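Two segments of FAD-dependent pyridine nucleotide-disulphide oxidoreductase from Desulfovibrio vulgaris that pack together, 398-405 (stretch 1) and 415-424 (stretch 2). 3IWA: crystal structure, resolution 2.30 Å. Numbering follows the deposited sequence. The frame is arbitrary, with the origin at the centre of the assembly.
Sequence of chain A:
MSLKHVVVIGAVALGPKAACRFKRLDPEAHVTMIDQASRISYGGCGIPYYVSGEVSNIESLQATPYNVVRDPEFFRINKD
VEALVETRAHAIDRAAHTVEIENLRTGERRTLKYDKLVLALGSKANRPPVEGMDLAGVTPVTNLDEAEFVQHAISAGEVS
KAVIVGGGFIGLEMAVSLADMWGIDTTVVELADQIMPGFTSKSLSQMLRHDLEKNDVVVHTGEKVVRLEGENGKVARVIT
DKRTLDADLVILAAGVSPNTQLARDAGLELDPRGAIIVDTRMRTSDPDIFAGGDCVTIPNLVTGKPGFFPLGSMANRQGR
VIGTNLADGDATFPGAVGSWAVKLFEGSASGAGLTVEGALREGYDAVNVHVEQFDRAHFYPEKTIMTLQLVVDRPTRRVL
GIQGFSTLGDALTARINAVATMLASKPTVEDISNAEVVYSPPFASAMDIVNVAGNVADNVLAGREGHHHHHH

Stretch 1 398-405: RVLGIQGF
Stretch 2 415-424: RINAVATMLA

The contact pairs a strand that runs through Phe405 and continues later in the chain with a helix that enters the second stretch at Arg415 and runs through most of it. Their axes approach to 8.7 Å and their N-to-C directions differ by 160°, with a signed crossing angle of -160°, so the two elements run nearly antiparallel. The register is consistent with this direction: Leu400 CA lies 7.1 Å from Leu423 CA, and Ile402 CA lies 6.8 Å from Ile416 CA. Together the stretches bury 355 Å², and no hydrogen bond crosses between them; the interface is built from aliphatic side chains and strand backbone.

Arg398 (phi/psi -76/142) precedes the contact. Its CA-to-CB bond points sideways, and its m, t, p side chain brings its end nearer, with Arg398 NH2 5.0 Å from Leu423 O. Val399 (-85/127, chi1 t) directs its CB toward the helix and meets Leu423 in two ways: its carbonyl O lies 4.0 Å from Leu423 CD2, and its CG1 lies 4.1 Å from the same Leu423 CD2. Leu423 can reach this position because its m, t rotamer brings the end of the side chain nearer to the strand, although its CA-to-CB bond points sideways.

At Leu400 the backbone departs from regular strand geometry, with phi/psi of -105/-14, followed by 176/167 at Gly401. The Leu400 CA-to-CB bond points away (rotamer m, t), so its part in the contact is made by backbone: Leu400 C is 4.4 Å from Leu423 CD2, and Gly401 N is 4.2 Å from Leu423 CD2. One methyl group thus packs along the main chain from Val399 to Gly401.

Ile402 (-154/134) is the centre of the contact, with 93 Å² covered by the helix. Its CB points toward the helix, and the extended t, t rotamer carries the side chain to two residues one helical turn apart. Ile402 CG1 lies 3.8 Å from Ile416 CD1, while Ile402 CD1 lies 3.6 Å from Val419 CG2. Val419 (chi1 t) faces the strand directly; Ile416 starts sideways, and its m, m rotamer brings CD1 nearer. The helical backbone supports this spacing: Ala420 N donates to Ile416 O at 2.8 Å, and Val419 N makes a weak hydrogen bond to Ile416 O at 3.3 Å.

The Gln403 (-138/164; m, p, chi3 41°) CA-to-CB bond points away; NE2 is hydrogen-bonded elsewhere in the structure. Its backbone remains in the contact, with Gln403 C 4.0 Å from Ile416 CD1. Ile416 CD1 also lies 4.1 Å from Gly404 N. Gly404 (-163/170) has no side chain, and a CB built there would point toward the helix, 3.9 Å from Ile416 CD1. Phe405 (-143/142, chi1 t, chi2 97°) continues the strand out of reach of the helix. Ile416, Val419 and Leu423 make every contact within 4.5 Å from the helical side; Arg415 and Ala420 have 3 Å² each covered by the strand, and the others none.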

# COMPACT_ATOMS: atom_id res chain seq x y z
N ARG A 398 6.52 -10.16 15.44
CA ARG A 398 5.81 -8.94 15.01
C ARG A 398 6.71 -8.16 14.08
O ARG A 398 7.93 -8.14 14.26
CB ARG A 398 5.47 -8.03 16.15
CG ARG A 398 4.18 -8.31 16.80
CD ARG A 398 3.90 -7.24 17.87
NE ARG A 398 3.78 -5.90 17.29
CZ ARG A 398 4.14 -4.77 17.89
NH1 ARG A 398 4.67 -4.77 19.11
NH2 ARG A 398 3.98 -3.61 17.26
N VAL A 399 6.11 -7.57 13.06
CA VAL A 399 6.83 -6.66 12.18
C VAL A 399 6.78 -5.30 12.87
O VAL A 399 5.74 -4.88 13.27
CB VAL A 399 6.21 -6.63 10.77
CG1 VAL A 399 6.91 -5.64 9.92
CG2 VAL A 399 6.30 -8.04 10.11
N LEU A 400 7.93 -4.66 13.06
CA LEU A 400 7.99 -3.39 13.79
C LEU A 400 8.19 -2.20 12.86
O LEU A 400 8.07 -1.04 13.28
CB LEU A 400 9.13 -3.43 14.83
CG LEU A 400 9.11 -4.56 15.88
CD1 LEU A 400 10.38 -4.66 16.76
CD2 LEU A 400 7.86 -4.48 16.74
N GLY A 401 8.55 -2.49 11.62
CA GLY A 401 8.91 -1.46 10.68
C GLY A 401 9.40 -2.00 9.36
O GLY A 401 9.69 -3.20 9.21
N ILE A 402 9.48 -1.08 8.40
CA ILE A 402 9.86 -1.37 7.07
C ILE A 402 10.45 -0.09 6.50
O ILE A 402 9.90 0.97 6.75
CB ILE A 402 8.67 -1.89 6.24
CG1 ILE A 402 9.15 -2.31 4.88
CG2 ILE A 402 7.53 -0.86 6.12
CD1 ILE A 402 8.14 -3.07 4.08
N GLN A 403 11.60 -0.20 5.82
CA GLN A 403 12.17 0.89 5.07
C GLN A 403 12.72 0.44 3.72
O GLN A 403 12.94 -0.70 3.50
CB GLN A 403 13.31 1.51 5.83
CG GLN A 403 12.95 2.08 7.16
CD GLN A 403 12.97 1.09 8.21
OE1 GLN A 403 13.86 0.25 8.24
NE2 GLN A 403 12.00 1.15 9.13
N GLY A 404 12.98 1.37 2.82
CA GLY A 404 13.52 0.99 1.54
C GLY A 404 14.15 2.13 0.77
O GLY A 404 13.98 3.30 1.13
N PHE A 405 14.84 1.76 -0.31
CA PHE A 405 15.39 2.74 -1.23
C PHE A 405 15.27 2.21 -2.65
O PHE A 405 15.41 1.02 -2.90
CB PHE A 405 16.85 3.01 -0.85
CG PHE A 405 17.55 4.00 -1.73
CD1 PHE A 405 17.66 5.32 -1.36
CD2 PHE A 405 18.15 3.59 -2.90
CE1 PHE A 405 18.35 6.23 -2.13
CE2 PHE A 405 18.83 4.50 -3.69
CZ PHE A 405 18.92 5.83 -3.30
N ARG A 415 5.10 -0.36 -2.07
CA ARG A 415 5.53 -1.46 -1.25
C ARG A 415 5.48 -0.98 0.20
O ARG A 415 4.98 -1.66 1.07
CB ARG A 415 6.95 -1.85 -1.68
CG ARG A 415 7.17 -3.17 -2.44
CD ARG A 415 6.24 -3.54 -3.58
NE ARG A 415 6.48 -2.70 -4.72
CZ ARG A 415 6.34 -3.05 -5.99
NH1 ARG A 415 6.59 -2.14 -6.92
NH2 ARG A 415 5.95 -4.28 -6.36
N ILE A 416 6.02 0.19 0.48
CA ILE A 416 5.95 0.72 1.86
C ILE A 416 4.50 0.95 2.35
O ILE A 416 4.17 0.67 3.51
CB ILE A 416 6.77 2.04 1.99
CG1 ILE A 416 8.27 1.81 1.71
CG2 ILE A 416 6.58 2.66 3.35
CD1 ILE A 416 8.94 0.66 2.51
N ASN A 417 3.64 1.48 1.48
CA ASN A 417 2.24 1.73 1.85
C ASN A 417 1.53 0.48 2.26
O ASN A 417 0.79 0.48 3.22
CB ASN A 417 1.45 2.30 0.68
CG ASN A 417 1.52 3.82 0.58
OD1 ASN A 417 2.10 4.49 1.45
ND2 ASN A 417 0.90 4.36 -0.47
N ALA A 418 1.75 -0.60 1.49
CA ALA A 418 1.09 -1.87 1.76
C ALA A 418 1.31 -2.28 3.18
O ALA A 418 0.38 -2.76 3.84
CB ALA A 418 1.58 -2.98 0.81
N VAL A 419 2.54 -2.15 3.65
CA VAL A 419 2.89 -2.57 4.98
C VAL A 419 2.57 -1.49 6.04
O VAL A 419 2.14 -1.82 7.15
CB VAL A 419 4.38 -2.99 5.03
CG1 VAL A 419 4.77 -3.33 6.43
CG2 VAL A 419 4.66 -4.16 4.03
N ALA A 420 2.75 -0.22 5.70
CA ALA A 420 2.54 0.90 6.66
C ALA A 420 1.12 0.92 7.24
O ALA A 420 0.93 1.13 8.47
CB ALA A 420 2.88 2.27 5.99
N THR A 421 0.13 0.71 6.38
CA THR A 421 -1.25 0.67 6.85
C THR A 421 -1.57 -0.61 7.64
O THR A 421 -2.60 -0.67 8.33
CB THR A 421 -2.24 0.81 5.70
OG1 THR A 421 -2.09 -0.29 4.76
CG2 THR A 421 -2.02 2.16 5.00
N MET A 422 -0.69 -1.60 7.56
CA MET A 422 -0.84 -2.81 8.34
C MET A 422 -0.23 -2.65 9.74
O MET A 422 -0.64 -3.36 10.65
CB MET A 422 -0.17 -4.04 7.64
CG MET A 422 -0.50 -4.32 6.14
SD MET A 422 0.42 -5.72 5.33
CE MET A 422 -0.05 -6.87 6.58
N LEU A 423 0.79 -1.79 9.91
CA LEU A 423 1.60 -1.82 11.17
C LEU A 423 0.78 -1.67 12.44
O LEU A 423 1.01 -2.40 13.39
CB LEU A 423 2.73 -0.79 11.19
CG LEU A 423 3.84 -1.05 10.17
CD1 LEU A 423 4.88 0.09 10.17
CD2 LEU A 423 4.50 -2.39 10.40
N ALA A 424 -0.20 -0.77 12.43
CA ALA A 424 -1.06 -0.55 13.61
C ALA A 424 -1.85 -1.78 14.02
O ALA A 424 -2.19 -1.91 15.16
CB ALA A 424 -2.03 0.64 13.37